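Local coordinates for protein prolyl-ACP dehydrogenase (PDB 4IRN) that probably oxidises a prolyl group carried on an acyl carrier protein, using bound FAD, in the biosynthesis of the cyanotoxin anatoxin-a, at residues A[286-291]-A[358-363]; A[362-367]-A[394-399]. One frame throughout, in Å; residues are numbered along the deposited sequence.

Interaction 1 (A[286-291]-A[358-363]); sequences AAVGTM and LYISEA
I360 meets V288 and M291 across an entirely apolar seam, in which no hydrogen bond joins 286-291 to 358-363. The branched side chains form the first part of it. V288 and I360 cross at about a right angle, and a single methyl of the valine, CG2, lies 4.1 Å from both CG2 and CD1 of I360. With V288 CG1 anti to the backbone N (chi1 -176°), CG2 is the branch left beside that nitrogen and is the one that reaches the isoleucine. A287 adds its methyl from the same helix, CB lying 4.4 Å from I360 CG2.

The thioether makes the second part. M291 runs extended through chi2 and then bends at chi3 (73°), which brings CE to 3.8 Å from A363 CB, with the A363 carbonyl carbon close by; SD passes more loosely by I360 CG2. V288 lies level with I360 and, about one turn on, M291 lies level with A363. K333 and A332 of helix 316-344 touch V288 and I360 respectively, while W364 packs against A287 and M291.

The segment axes come within 10.3 Å at 34°, running in roughly the same direction. This is the buried helix-helix packing of the C-terminal helical domain in the acyl-CoA dehydrogenase fold, joining helix 285-304 to helix 350-375 through alanine, valine, isoleucine and methionine side chains.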
loop_
_atom_site.group_PDB
_atom_site.type_symbol
_atom_site.label_atom_id
_atom_site.label_comp_id
_atom_site.label_asym_id
_atom_site.label_seq_id
_atom_site.Cartn_x
_atom_site.Cartn_y
_atom_site.Cartn_z
ATOM N N ALA A 286 -2.416 25.280 -3.007
ATOM C CA ALA A 286 -2.070 25.385 -4.422
ATOM C C ALA A 286 -1.662 24.043 -5.024
ATOM O O ALA A 286 -1.882 23.833 -6.215
ATOM C CB ALA A 286 -0.977 26.400 -4.610
ATOM N N ALA A 287 -1.092 23.132 -4.197
ATOM C CA ALA A 287 -0.681 21.776 -4.584
ATOM C C ALA A 287 -1.888 20.967 -5.073
ATOM O O ALA A 287 -1.741 20.164 -5.996
ATOM C CB ALA A 287 -0.016 21.070 -3.415
ATOM N N VAL A 288 -3.087 21.235 -4.493
ATOM C CA VAL A 288 -4.371 20.628 -4.865
ATOM C C VAL A 288 -4.699 21.043 -6.315
ATOM O O VAL A 288 -5.185 20.214 -7.093
ATOM C CB VAL A 288 -5.510 20.980 -3.856
ATOM C CG1 VAL A 288 -6.810 20.256 -4.199
ATOM C CG2 VAL A 288 -5.093 20.653 -2.419
ATOM N N GLY A 289 -4.381 22.299 -6.659
ATOM C CA GLY A 289 -4.564 22.863 -7.995
ATOM C C GLY A 289 -3.653 22.216 -9.016
ATOM O O GLY A 289 -4.091 21.903 -10.128
ATOM N N THR A 290 -2.381 21.974 -8.617
ATOM C CA THR A 290 -1.348 21.299 -9.411
ATOM C C THR A 290 -1.800 19.858 -9.705
ATOM O O THR A 290 -1.642 19.385 -10.831
ATOM C CB THR A 290 -0.007 21.338 -8.658
ATOM O OG1 THR A 290 0.311 22.693 -8.327
ATOM C CG2 THR A 290 1.137 20.696 -9.435
ATOM N N MET A 291 -2.388 19.188 -8.691
ATOM C CA MET A 291 -2.912 17.833 -8.785
ATOM C C MET A 291 -4.048 17.767 -9.805
ATOM O O MET A 291 -4.128 16.790 -10.557
ATOM C CB MET A 291 -3.397 17.347 -7.412
ATOM C CG MET A 291 -2.269 17.050 -6.420
ATOM S SD MET A 291 -2.847 16.709 -4.737
ATOM C CE MET A 291 -3.536 15.105 -4.966
ATOM N N LEU A 358 -0.358 16.079 6.096
ATOM C CA LEU A 358 0.049 14.679 5.991
ATOM C C LEU A 358 -0.578 14.018 4.757
ATOM O O LEU A 358 0.140 13.380 3.981
ATOM C CB LEU A 358 -0.270 13.898 7.293
ATOM C CG LEU A 358 -0.170 12.355 7.288
ATOM C CD1 LEU A 358 1.266 11.879 7.212
ATOM C CD2 LEU A 358 -0.789 11.781 8.529
ATOM N N TYR A 359 -1.901 14.202 4.553
ATOM C CA TYR A 359 -2.599 13.627 3.412
ATOM C C TYR A 359 -2.159 14.225 2.068
ATOM O O TYR A 359 -1.764 13.466 1.191
ATOM C CB TYR A 359 -4.135 13.683 3.560
ATOM C CG TYR A 359 -4.824 12.910 2.460
ATOM C CD1 TYR A 359 -5.020 11.536 2.569
ATOM C CD2 TYR A 359 -5.153 13.522 1.254
ATOM C CE1 TYR A 359 -5.545 10.794 1.515
ATOM C CE2 TYR A 359 -5.657 12.787 0.183
ATOM C CZ TYR A 359 -5.866 11.423 0.324
ATOM O OH TYR A 359 -6.426 10.688 -0.692
ATOM N N ILE A 360 -2.282 15.541 1.894
ATOM C CA ILE A 360 -1.971 16.259 0.657
ATOM C C ILE A 360 -0.535 16.078 0.164
ATOM O O ILE A 360 -0.346 15.893 -1.031
ATOM C CB ILE A 360 -2.463 17.740 0.682
ATOM C CG1 ILE A 360 -3.974 17.797 1.019
ATOM C CG2 ILE A 360 -2.143 18.453 -0.653
ATOM C CD1 ILE A 360 -4.553 19.139 1.339
ATOM N N SER A 361 0.466 16.114 1.081
ATOM C CA SER A 361 1.870 15.980 0.719
ATOM C C SER A 361 2.157 14.634 0.105
ATOM O O SER A 361 2.875 14.561 -0.900
ATOM C CB SER A 361 2.762 16.210 1.932
ATOM O OG SER A 361 2.491 15.271 2.955
ATOM N N GLU A 362 1.578 13.572 0.683
ATOM C CA GLU A 362 1.747 12.203 0.199
ATOM C C GLU A 362 0.929 11.930 -1.051
ATOM O O GLU A 362 1.384 11.201 -1.927
ATOM C CB GLU A 362 1.420 11.185 1.283
ATOM C CG GLU A 362 2.472 11.107 2.373
ATOM C CD GLU A 362 2.097 10.282 3.594
ATOM O OE1 GLU A 362 0.995 9.683 3.643
ATOM O OE2 GLU A 362 2.955 10.201 4.499
ATOM N N ALA A 363 -0.285 12.498 -1.118
ATOM C CA ALA A 363 -1.186 12.398 -2.253
ATOM C C ALA A 363 -0.536 13.039 -3.491
ATOM O O ALA A 363 -0.587 12.462 -4.585
ATOM C CB ALA A 363 -2.493 13.103 -1.926
#

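Interaction 2 (A[362-367]-A[394-399]); sequences EAWVQS and IASKFY. With FAD (flavin-adenine dinucleotide), chain I.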
loop_
_atom_site.group_PDB
_atom_site.type_symbol
_atom_site.label_atom_id
_atom_site.label_comp_id
_atom_site.label_asym_id
_atom_site.label_seq_id
_atom_site.Cartn_x
_atom_site.Cartn_y
_atom_site.Cartn_z
ATOM N N GLU A 362 1.578 13.572 0.683
ATOM C CA GLU A 362 1.747 12.203 0.199
ATOM C C GLU A 362 0.929 11.930 -1.051
ATOM O O GLU A 362 1.384 11.201 -1.927
ATOM C CB GLU A 362 1.420 11.185 1.283
ATOM C CG GLU A 362 2.472 11.107 2.373
ATOM C CD GLU A 362 2.097 10.282 3.594
ATOM O OE1 GLU A 362 0.995 9.683 3.643
ATOM O OE2 GLU A 362 2.955 10.201 4.499
ATOM N N ALA A 363 -0.285 12.498 -1.118
ATOM C CA ALA A 363 -1.186 12.398 -2.253
ATOM C C ALA A 363 -0.536 13.039 -3.491
ATOM O O ALA A 363 -0.587 12.462 -4.585
ATOM C CB ALA A 363 -2.493 13.103 -1.926
ATOM N N TRP A 364 0.114 14.205 -3.295
ATOM C CA TRP A 364 0.810 14.948 -4.334
ATOM C C TRP A 364 1.972 14.157 -4.943
ATOM O O TRP A 364 2.066 14.085 -6.165
ATOM C CB TRP A 364 1.290 16.313 -3.805
ATOM C CG TRP A 364 1.723 17.289 -4.869
ATOM C CD1 TRP A 364 1.443 17.236 -6.209
ATOM C CD2 TRP A 364 2.488 18.480 -4.666
ATOM N NE1 TRP A 364 2.016 18.305 -6.856
ATOM C CE2 TRP A 364 2.659 19.089 -5.935
ATOM C CE3 TRP A 364 3.073 19.083 -3.538
ATOM C CZ2 TRP A 364 3.373 20.279 -6.103
ATOM C CZ3 TRP A 364 3.776 20.268 -3.703
ATOM C CH2 TRP A 364 3.910 20.860 -4.970
ATOM N N VAL A 365 2.829 13.560 -4.097
ATOM C CA VAL A 365 3.997 12.771 -4.515
ATOM C C VAL A 365 3.556 11.565 -5.336
ATOM O O VAL A 365 4.083 11.327 -6.417
ATOM C CB VAL A 365 4.878 12.377 -3.289
ATOM C CG1 VAL A 365 5.878 11.281 -3.633
ATOM C CG2 VAL A 365 5.598 13.589 -2.715
ATOM N N GLN A 366 2.554 10.842 -4.828
ATOM C CA GLN A 366 1.977 9.657 -5.436
ATOM C C GLN A 366 1.356 9.938 -6.790
ATOM O O GLN A 366 1.624 9.190 -7.730
ATOM C CB GLN A 366 0.994 8.983 -4.464
ATOM C CG GLN A 366 0.591 7.555 -4.837
ATOM C CD GLN A 366 1.726 6.607 -5.103
ATOM O OE1 GLN A 366 2.600 6.393 -4.255
ATOM N NE2 GLN A 366 1.698 5.990 -6.283
ATOM N N SER A 367 0.556 11.020 -6.906
ATOM C CA SER A 367 -0.094 11.423 -8.159
ATOM C C SER A 367 0.926 11.853 -9.216
ATOM O O SER A 367 0.737 11.555 -10.399
ATOM C CB SER A 367 -1.120 12.519 -7.915
ATOM O OG SER A 367 -2.191 12.048 -7.114
ATOM N N ILE A 394 8.145 16.344 -3.403
ATOM C CA ILE A 394 8.856 15.719 -2.280
ATOM C C ILE A 394 9.088 16.687 -1.120
ATOM O O ILE A 394 8.887 16.304 0.031
ATOM C CB ILE A 394 10.151 14.994 -2.738
ATOM C CG1 ILE A 394 9.796 13.823 -3.680
ATOM C CG2 ILE A 394 10.981 14.492 -1.539
ATOM C CD1 ILE A 394 10.888 13.366 -4.540
ATOM N N ALA A 395 9.463 17.945 -1.427
ATOM C CA ALA A 395 9.718 19.006 -0.448
ATOM C C ALA A 395 8.624 19.100 0.623
ATOM O O ALA A 395 8.945 19.252 1.802
ATOM C CB ALA A 395 9.869 20.341 -1.153
ATOM N N SER A 396 7.340 18.945 0.204
ATOM C CA SER A 396 6.142 19.002 1.050
ATOM C C SER A 396 6.137 17.978 2.179
ATOM O O SER A 396 5.429 18.176 3.161
ATOM C CB SER A 396 4.877 18.884 0.203
ATOM O OG SER A 396 4.724 17.582 -0.338
ATOM N N LYS A 397 6.935 16.904 2.044
ATOM C CA LYS A 397 7.087 15.828 3.031
ATOM C C LYS A 397 8.085 16.229 4.127
ATOM O O LYS A 397 8.217 15.504 5.119
ATOM C CB LYS A 397 7.525 14.520 2.348
ATOM C CG LYS A 397 6.446 13.918 1.463
ATOM C CD LYS A 397 6.827 12.578 0.904
ATOM C CE LYS A 397 6.374 11.442 1.776
ATOM N NZ LYS A 397 6.555 10.160 1.059
ATOM N N PHE A 398 8.773 17.391 3.952
ATOM C CA PHE A 398 9.775 17.901 4.896
ATOM C C PHE A 398 9.450 19.273 5.483
ATOM O O PHE A 398 9.581 19.442 6.701
ATOM C CB PHE A 398 11.187 17.835 4.299
ATOM C CG PHE A 398 11.514 16.459 3.770
ATOM C CD1 PHE A 398 11.686 15.386 4.638
ATOM C CD2 PHE A 398 11.580 16.220 2.403
ATOM C CE1 PHE A 398 11.954 14.110 4.152
ATOM C CE2 PHE A 398 11.852 14.943 1.915
ATOM C CZ PHE A 398 12.032 13.896 2.794
ATOM N N TYR A 399 9.005 20.247 4.645
ATOM C CA TYR A 399 8.611 21.548 5.188
ATOM C C TYR A 399 7.247 21.439 5.857
ATOM O O TYR A 399 6.475 20.531 5.517
ATOM C CB TYR A 399 8.717 22.698 4.174
ATOM C CG TYR A 399 7.793 22.633 2.982
ATOM C CD1 TYR A 399 6.447 22.974 3.098
ATOM C CD2 TYR A 399 8.290 22.390 1.706
ATOM C CE1 TYR A 399 5.601 22.968 1.994
ATOM C CE2 TYR A 399 7.455 22.401 0.590
ATOM C CZ TYR A 399 6.111 22.678 0.740
ATOM O OH TYR A 399 5.297 22.680 -0.365
HETATM P PA FAD I . 14.809 15.565 11.784
HETATM O O1A FAD I . 13.880 16.433 12.536
HETATM O O2A FAD I . 16.310 15.579 12.028
HETATM O O5B FAD I . 14.424 14.052 12.012
HETATM C C5B FAD I . 15.106 13.017 11.283
HETATM C C4B FAD I . 14.095 11.972 10.897
HETATM O O4B FAD I . 13.639 11.291 12.077
HETATM C C3B FAD I . 12.868 12.496 10.149
HETATM O O3B FAD I . 12.807 11.893 8.865
HETATM C C2B FAD I . 11.658 12.144 11.031
HETATM O O2B FAD I . 10.724 11.378 10.287
HETATM C C1B FAD I . 12.224 11.256 12.139
HETATM N N9A FAD I . 11.802 11.635 13.487
HETATM C C8A FAD I . 12.307 12.654 14.251
HETATM N N7A FAD I . 11.700 12.808 15.404
HETATM C C5A FAD I . 10.729 11.824 15.403
HETATM C C6A FAD I . 9.733 11.460 16.344
HETATM N N6A FAD I . 9.558 12.073 17.517
HETATM N N1A FAD I . 8.910 10.438 16.024
HETATM C C2A FAD I . 9.083 9.817 14.855
HETATM N N3A FAD I . 9.990 10.061 13.904
HETATM C C4A FAD I . 10.783 11.084 14.229
HETATM N N1 FAD I . 12.311 25.593 8.820
HETATM C C2 FAD I . 12.151 26.883 9.272
HETATM O O2 FAD I . 12.202 27.139 10.475
HETATM N N3 FAD I . 11.954 27.925 8.368
HETATM C C4 FAD I . 11.903 27.797 7.001
HETATM O O4 FAD I . 11.725 28.792 6.299
HETATM C C4X FAD I . 12.081 26.428 6.514
HETATM N N5 FAD I . 12.078 26.227 5.215
HETATM C C5X FAD I . 12.314 24.929 4.761
HETATM C C6 FAD I . 12.312 24.700 3.382
HETATM C C7 FAD I . 12.520 23.428 2.860
HETATM C C7M FAD I . 12.418 23.207 1.373
HETATM C C8 FAD I . 12.761 22.351 3.741
HETATM C C8M FAD I . 12.987 20.952 3.232
HETATM C C9 FAD I . 12.782 22.579 5.110
HETATM C C9A FAD I . 12.556 23.843 5.645
HETATM N N10 FAD I . 12.551 24.105 7.045
HETATM C C10 FAD I . 12.299 25.371 7.508
HETATM C "C1'" FAD I . 12.906 23.014 7.981
HETATM C "C2'" FAD I . 11.847 21.922 7.932
HETATM O "O2'" FAD I . 10.681 22.288 8.666
HETATM C "C3'" FAD I . 12.428 20.591 8.408
HETATM O "O3'" FAD I . 12.463 19.677 7.314
HETATM C "C4'" FAD I . 11.679 19.954 9.580
HETATM O "O4'" FAD I . 11.684 20.842 10.701
HETATM C "C5'" FAD I . 12.197 18.574 9.940
HETATM O "O5'" FAD I . 13.530 18.656 10.470
HETATM P P FAD I . 14.684 17.702 9.886
HETATM O O1P FAD I . 14.576 17.544 8.416
HETATM O O2P FAD I . 15.845 18.429 10.521
HETATM O O3P FAD I . 14.647 16.153 10.288
#
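A395 O is gripped by two backbone donors, F398 N at 2.8 Å and Y399 N, in the turn that follows helix 386-395. From the same turn, F398 O accepts a 3.0 Å hydrogen bond from the FAD ribityl hydroxyl O3', while F398 CB lies against the flavin methyl C8M. Contacts with 362-367 occupy the other side of the turn. V365 inserts CG2 against the backbone of I394, 3.8 Å from I394 N, and the same methyl meets K397 CD. The lysine crosses E362 at about a right angle, and its bend at chi3 (92°) carries CE to 4.0 Å from E362 CG. K397 NZ forms a salt bridge with E373 of the third subunit.

S396 OG, hydrogen-bonded to A393 O, lies 3.9 Å from W364 CE3. Y399 OH sits at the indole edge, near its plane and 4.4 Å from CZ3. S396 CA lies over one face of the tyrosine ring, toward its rim, and the ring also stacks with F122. The arrangement belongs to the FAD site of the acyl-CoA dehydrogenase fold, where a turn backed by a helix of the C-terminal domain presents a main-chain carbonyl to the cofactor.

From the N terminus, the chain first passes 286-291 on helix 285-304, then runs through the long helix 316-344 before 358-363 returns on helix 350-375 to close interaction 1. Interaction 2 starts on the last two residues of that segment, E362 and A363, and closes a shorter loop of 26 residues at 394-399, after helix 386-395. The loops therefore follow one another, overlapping at this shared point without nesting. Helix 350-375 is the common element: it packs against helix 285-304 and backs the FAD-binding turn. W364, counted in interaction 2, also packs on T290 of helix 285-304, while S361 of interaction 1 packs against S396 of interaction 2.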